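Local coordinates for Serine/threonine/tyrosine-interacting protein (Homo sapiens, PDB 2R0B) that acts as a catalytically inactive phosphatase that holds ERK1 and ERK2 in the nucleus and keeps FBXW7 out of its SCF ubiquitin ligase, at residues A[62-67]-A[101-106]; A[11-16]-A[93-98]. All coordinates share one frame; numbering follows the deposited sequence.

Interaction 1: A[62-67]-A[101-106]; sequences LDIADN and ISRSAA. With SO4 (sulfate ion), chain B.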
loop_
_atom_site.group_PDB
_atom_site.type_symbol
_atom_site.label_atom_id
_atom_site.label_comp_id
_atom_site.label_asym_id
_atom_site.label_seq_id
_atom_site.Cartn_x
_atom_site.Cartn_y
_atom_site.Cartn_z
ATOM N N LEU A 62 2.614 7.140 6.680
ATOM C CA LEU A 62 1.454 6.844 7.521
ATOM C C LEU A 62 1.907 6.117 8.770
ATOM O O LEU A 62 2.422 4.993 8.705
ATOM C CB LEU A 62 0.408 5.985 6.783
ATOM C CG LEU A 62 -0.232 6.545 5.512
ATOM C CD1 LEU A 62 -1.183 5.535 4.854
ATOM C CD2 LEU A 62 -0.945 7.877 5.743
ATOM N N ASP A 63 1.718 6.781 9.898
ATOM C CA ASP A 63 2.033 6.206 11.204
ATOM C C ASP A 63 0.884 5.271 11.607
ATOM O O ASP A 63 -0.168 5.707 12.107
ATOM C CB ASP A 63 2.256 7.351 12.192
ATOM C CG ASP A 63 2.323 6.894 13.633
ATOM O OD1 ASP A 63 2.628 5.709 13.877
ATOM O OD2 ASP A 63 2.090 7.737 14.545
ATOM N N ILE A 64 1.086 3.975 11.366
ATOM C CA ILE A 64 0.032 2.963 11.572
ATOM C C ILE A 64 0.628 1.730 12.238
ATOM O O ILE A 64 1.662 1.236 11.782
ATOM C CB ILE A 64 -0.594 2.512 10.205
ATOM C CG1 ILE A 64 -1.343 3.685 9.545
ATOM C CG2 ILE A 64 -1.525 1.282 10.413
ATOM C CD1 ILE A 64 -1.844 3.472 8.150
ATOM N N ALA A 65 -0.009 1.245 13.308
ATOM C CA ALA A 65 0.358 -0.039 13.928
ATOM C C ALA A 65 -0.349 -1.216 13.269
ATOM O O ALA A 65 -1.512 -1.095 12.846
ATOM C CB ALA A 65 0.022 -0.011 15.394
ATOM N N ASP A 66 0.338 -2.354 13.179
ATOM C CA ASP A 66 -0.289 -3.583 12.673
ATOM C C ASP A 66 -1.011 -4.357 13.774
ATOM O O ASP A 66 -0.503 -5.342 14.314
ATOM C CB ASP A 66 0.721 -4.487 11.946
ATOM C CG ASP A 66 0.063 -5.708 11.320
ATOM O OD1 ASP A 66 -1.136 -5.622 10.978
ATOM O OD2 ASP A 66 0.735 -6.752 11.163
ATOM N N ASN A 67 -2.190 -3.872 14.146
ATOM C CA ASN A 67 -3.022 -4.581 15.109
ATOM C C ASN A 67 -4.510 -4.363 14.832
ATOM O O ASN A 67 -4.875 -3.349 14.237
ATOM C CB ASN A 67 -2.627 -4.287 16.560
ATOM C CG ASN A 67 -3.036 -2.917 17.019
ATOM O OD1 ASN A 67 -4.228 -2.619 17.158
ATOM N ND2 ASN A 67 -2.053 -2.087 17.322
ATOM N N ILE A 101 2.607 -7.401 4.344
ATOM C CA ILE A 101 1.659 -8.489 4.594
ATOM C C ILE A 101 0.284 -7.999 5.023
ATOM O O ILE A 101 -0.734 -8.495 4.541
ATOM C CB ILE A 101 2.209 -9.488 5.612
ATOM C CG1 ILE A 101 3.405 -10.220 4.993
ATOM C CG2 ILE A 101 1.120 -10.467 6.095
ATOM C CD1 ILE A 101 4.062 -11.243 5.895
ATOM N N SER A 102 0.266 -7.069 5.972
ATOM C CA SER A 102 -0.979 -6.709 6.639
ATOM C C SER A 102 -1.428 -5.274 6.410
ATOM O O SER A 102 -2.443 -5.071 5.761
ATOM C CB SER A 102 -0.904 -6.996 8.130
ATOM O OG SER A 102 -2.149 -6.646 8.722
ATOM N N ARG A 103 -0.717 -4.294 6.960
ATOM C CA ARG A 103 -1.052 -2.871 6.727
ATOM C C ARG A 103 -0.993 -2.457 5.238
ATOM O O ARG A 103 -1.965 -1.921 4.647
ATOM C CB ARG A 103 -0.107 -1.970 7.542
ATOM C CG ARG A 103 -0.197 -2.176 9.091
ATOM C CD ARG A 103 0.937 -1.523 9.871
ATOM N NE ARG A 103 2.201 -2.242 9.669
ATOM C CZ ARG A 103 3.356 -1.921 10.247
ATOM N NH1 ARG A 103 3.429 -0.912 11.126
ATOM N NH2 ARG A 103 4.436 -2.648 9.988
ATOM N N SER A 104 0.164 -2.684 4.631
ATOM C CA SER A 104 0.377 -2.311 3.245
ATOM C C SER A 104 -0.617 -3.022 2.312
ATOM O O SER A 104 -1.238 -2.367 1.439
ATOM C CB SER A 104 1.820 -2.587 2.853
ATOM O OG SER A 104 2.153 -3.912 3.175
ATOM N N ALA A 105 -0.816 -4.321 2.543
ATOM C CA ALA A 105 -1.767 -5.083 1.739
ATOM C C ALA A 105 -3.165 -4.510 1.885
ATOM O O ALA A 105 -3.880 -4.385 0.893
ATOM C CB ALA A 105 -1.771 -6.556 2.124
ATOM N N ALA A 106 -3.568 -4.153 3.111
ATOM C CA ALA A 106 -4.918 -3.610 3.292
ATOM C C ALA A 106 -5.141 -2.324 2.476
ATOM O O ALA A 106 -6.203 -2.128 1.872
ATOM C CB ALA A 106 -5.229 -3.374 4.777
HETATM S S SO4 B . 2.912 -4.754 7.101
HETATM O O1 SO4 B . 2.934 -6.200 6.882
HETATM O O2 SO4 B . 1.867 -4.511 8.087
HETATM O O3 SO4 B . 4.165 -4.278 7.681
HETATM O O4 SO4 B . 2.652 -4.025 5.861
#
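The anion-binding loop of the protein-tyrosine phosphatase fold here meets the segment after strand 58-63, with Arg103, where the loop enters helix 103-116, lying against Ile64 and Asp66. A bend at chi3 (-72°) turns the guanidinium so that its edges serve different partners. On one side Arg103 NH1 donates to Ile64 O (2.9 Å), close to the guanidinium plane, and also forms a salt bridge with Glu45; on the other, Arg103 NE reaches sulfate O2 at 2.8 Å and Arg103 NH2 reaches sulfate O3. The backbone N of Arg103 also donates to O2, and further bonds come from the amides of Ile101, Ser102 and Ser104 and from the Ser104 hydroxyl. Asp66 CB lies over one guanidinium face, 3.5 Å from Arg103 NE, while Ile64 CG2 slides past the aliphatic part, 3.8 Å from Arg103 CD. With CG anti to its backbone N (chi1 -175°), Asp66 presents OD1 to Ser102 OG at 2.7 Å, met from the syn side but 32° out of the carboxylate plane. Asn137 bonds to both of these oxygens, and Phe140 of helix 138-152 packs beside them. A leucine in place of Arg103 would probably leave Ile64 O without this donor, Glu45 without its salt-bridge mate and the anion less firmly gripped. The sulfate, probably from the crystallisation liquor, suggests that this pseudophosphatase loop can still hold a tetrahedral oxyanion.

Interaction 2: A[11-16]-A[93-98]; sequences PGLFLG and VLVHGN. With SO4 (sulfate ion), chain B.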
loop_
_atom_site.group_PDB
_atom_site.type_symbol
_atom_site.label_atom_id
_atom_site.label_comp_id
_atom_site.label_asym_id
_atom_site.label_seq_id
_atom_site.Cartn_x
_atom_site.Cartn_y
_atom_site.Cartn_z
ATOM N N PRO A 11 -1.738 -2.432 -13.004
ATOM C CA PRO A 11 -0.863 -1.528 -13.755
ATOM C C PRO A 11 -0.452 -0.264 -12.990
ATOM O O PRO A 11 -1.295 0.571 -12.643
ATOM C CB PRO A 11 -1.681 -1.211 -14.990
ATOM C CG PRO A 11 -2.546 -2.394 -15.178
ATOM C CD PRO A 11 -2.920 -2.853 -13.790
ATOM N N GLY A 12 0.851 -0.129 -12.728
ATOM C CA GLY A 12 1.349 1.065 -12.061
ATOM C C GLY A 12 1.263 1.084 -10.536
ATOM O O GLY A 12 1.645 2.084 -9.917
ATOM N N LEU A 13 0.803 0.005 -9.923
ATOM C CA LEU A 13 0.684 -0.032 -8.446
ATOM C C LEU A 13 1.412 -1.253 -7.933
ATOM O O LEU A 13 1.048 -2.373 -8.270
ATOM C CB LEU A 13 -0.783 -0.056 -8.006
ATOM C CG LEU A 13 -1.084 -0.164 -6.512
ATOM C CD1 LEU A 13 -0.588 1.075 -5.783
ATOM C CD2 LEU A 13 -2.577 -0.390 -6.243
ATOM N N PHE A 14 2.445 -1.023 -7.127
ATOM C CA PHE A 14 3.317 -2.062 -6.627
ATOM C C PHE A 14 3.163 -2.175 -5.115
ATOM O O PHE A 14 2.855 -1.184 -4.440
ATOM C CB PHE A 14 4.789 -1.726 -6.928
ATOM C CG PHE A 14 5.126 -1.652 -8.397
ATOM C CD1 PHE A 14 5.899 -2.655 -8.984
ATOM C CD2 PHE A 14 4.713 -0.577 -9.180
ATOM C CE1 PHE A 14 6.251 -2.590 -10.333
ATOM C CE2 PHE A 14 5.063 -0.507 -10.551
ATOM C CZ PHE A 14 5.815 -1.531 -11.118
ATOM N N LEU A 15 3.404 -3.379 -4.596
ATOM C CA LEU A 15 3.265 -3.663 -3.163
ATOM C C LEU A 15 4.497 -4.403 -2.695
ATOM O O LEU A 15 4.910 -5.382 -3.318
ATOM C CB LEU A 15 2.018 -4.525 -2.916
ATOM C CG LEU A 15 1.789 -5.114 -1.508
ATOM C CD1 LEU A 15 1.601 -4.060 -0.422
ATOM C CD2 LEU A 15 0.627 -6.120 -1.494
ATOM N N GLY A 16 5.085 -3.964 -1.582
ATOM C CA GLY A 16 6.363 -4.548 -1.163
ATOM C C GLY A 16 6.598 -4.409 0.329
ATOM O O GLY A 16 5.836 -3.737 1.002
ATOM N N VAL A 93 3.170 3.955 -8.358
ATOM C CA VAL A 93 3.136 4.031 -6.895
ATOM C C VAL A 93 3.638 2.725 -6.272
ATOM O O VAL A 93 3.196 1.615 -6.626
ATOM C CB VAL A 93 1.712 4.310 -6.383
ATOM C CG1 VAL A 93 1.704 4.430 -4.868
ATOM C CG2 VAL A 93 1.107 5.581 -7.031
ATOM N N LEU A 94 4.573 2.856 -5.338
ATOM C CA LEU A 94 4.950 1.717 -4.509
ATOM C C LEU A 94 4.296 1.912 -3.140
ATOM O O LEU A 94 4.468 2.967 -2.516
ATOM C CB LEU A 94 6.476 1.623 -4.353
ATOM C CG LEU A 94 6.983 0.699 -3.225
ATOM C CD1 LEU A 94 6.524 -0.764 -3.413
ATOM C CD2 LEU A 94 8.513 0.795 -3.121
ATOM N N VAL A 95 3.523 0.926 -2.688
ATOM C CA VAL A 95 3.004 0.927 -1.315
ATOM C C VAL A 95 3.798 -0.110 -0.513
ATOM O O VAL A 95 3.849 -1.279 -0.887
ATOM C CB VAL A 95 1.525 0.528 -1.253
ATOM C CG1 VAL A 95 1.035 0.602 0.216
ATOM C CG2 VAL A 95 0.694 1.415 -2.170
ATOM N N HIS A 96 4.431 0.317 0.577
ATOM C CA HIS A 96 5.205 -0.610 1.377
ATOM C C HIS A 96 4.923 -0.429 2.858
ATOM O O HIS A 96 4.544 0.666 3.307
ATOM C CB HIS A 96 6.720 -0.537 1.048
ATOM C CG HIS A 96 7.438 0.615 1.686
ATOM N ND1 HIS A 96 7.745 0.647 3.034
ATOM C CD2 HIS A 96 7.905 1.776 1.161
ATOM C CE1 HIS A 96 8.372 1.779 3.306
ATOM N NE2 HIS A 96 8.488 2.475 2.190
ATOM N N GLY A 97 5.076 -1.527 3.602
ATOM C CA GLY A 97 4.984 -1.484 5.043
ATOM C C GLY A 97 6.321 -1.957 5.584
ATOM O O GLY A 97 7.382 -1.544 5.101
ATOM N N ASN A 98 6.275 -2.827 6.591
ATOM C CA ASN A 98 7.462 -3.518 7.060
ATOM C C ASN A 98 7.590 -4.824 6.272
ATOM O O ASN A 98 8.498 -4.969 5.440
ATOM C CB ASN A 98 7.339 -3.745 8.576
ATOM C CG ASN A 98 8.511 -4.489 9.166
ATOM O OD1 ASN A 98 9.245 -5.183 8.460
ATOM N ND2 ASN A 98 8.676 -4.384 10.495
HETATM S S SO4 B . 2.912 -4.754 7.101
HETATM O O1 SO4 B . 2.934 -6.200 6.882
HETATM O O2 SO4 B . 1.867 -4.511 8.087
HETATM O O3 SO4 B . 4.165 -4.278 7.681
HETATM O O4 SO4 B . 2.652 -4.025 5.861
#
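Phe14 is bonded through its backbone to residues on both sides of its partner Leu94, the signature of parallel pairing: its N donates to Val93 O (2.8 Å), and its O accepts from Val95 N (2.8 Å) along a nearly straight N-H...O line of 179°, although the donor is tilted from the carbonyl plane. Val93 N to Gly12 O and Gly16 N to Val95 O extend the pairing, which fades in a weak 3.5 Å bond from Gly97 N to Gly16 O. On one face Leu13 CD1 crosses to Val95 CG2 at 3.8 Å and also touches Val93. Helices 76-88 and 103-116 back this face, through Ile83 and through Tyr111 and Val108. The other face carries Phe14, Leu94 and His96. Here the edge of the Phe14 ring faces Val93 O, and Leu94 CD1 sits 4.0 Å from Gly16 N. His96 has CG between its backbone N and carbonyl carbon (chi1 79°), which swings the ring so that His96 ND1 bonds in plane to a lone pair of Gly97 O at 3.0 Å. This bond joins the end of the strand to the start of the anion-binding loop, where Asn98 N donates to sulfate O3. Gly97 occupies the place of the nucleophilic cysteine of active phosphatases; a glycine there has no thiol, consistent with an architecture that can hold an anion but not attack a phosphate.

How the interactions relate
Read from the N terminus, the chain runs through 11-16, then 62-67, then 93-98 and finally 101-106, so the two contacts cross rather than nest. Interaction 2 closes the longer loop, of 76 residues, bringing an early strand beside the central strand 93-96. Interaction 1 closes one of 33 residues, joining the end of an outermost strand, 58-63, to the start of helix 103-116. The anion-binding loop links strand 93-96 directly to that helix, and both contacts share its sulfate. They also touch: Ser104 CB packs 3.6 Å from Leu15 CD1, and Arg103 lies against Asn98. Sheet, loop and helix are thereby tied together around one anion site.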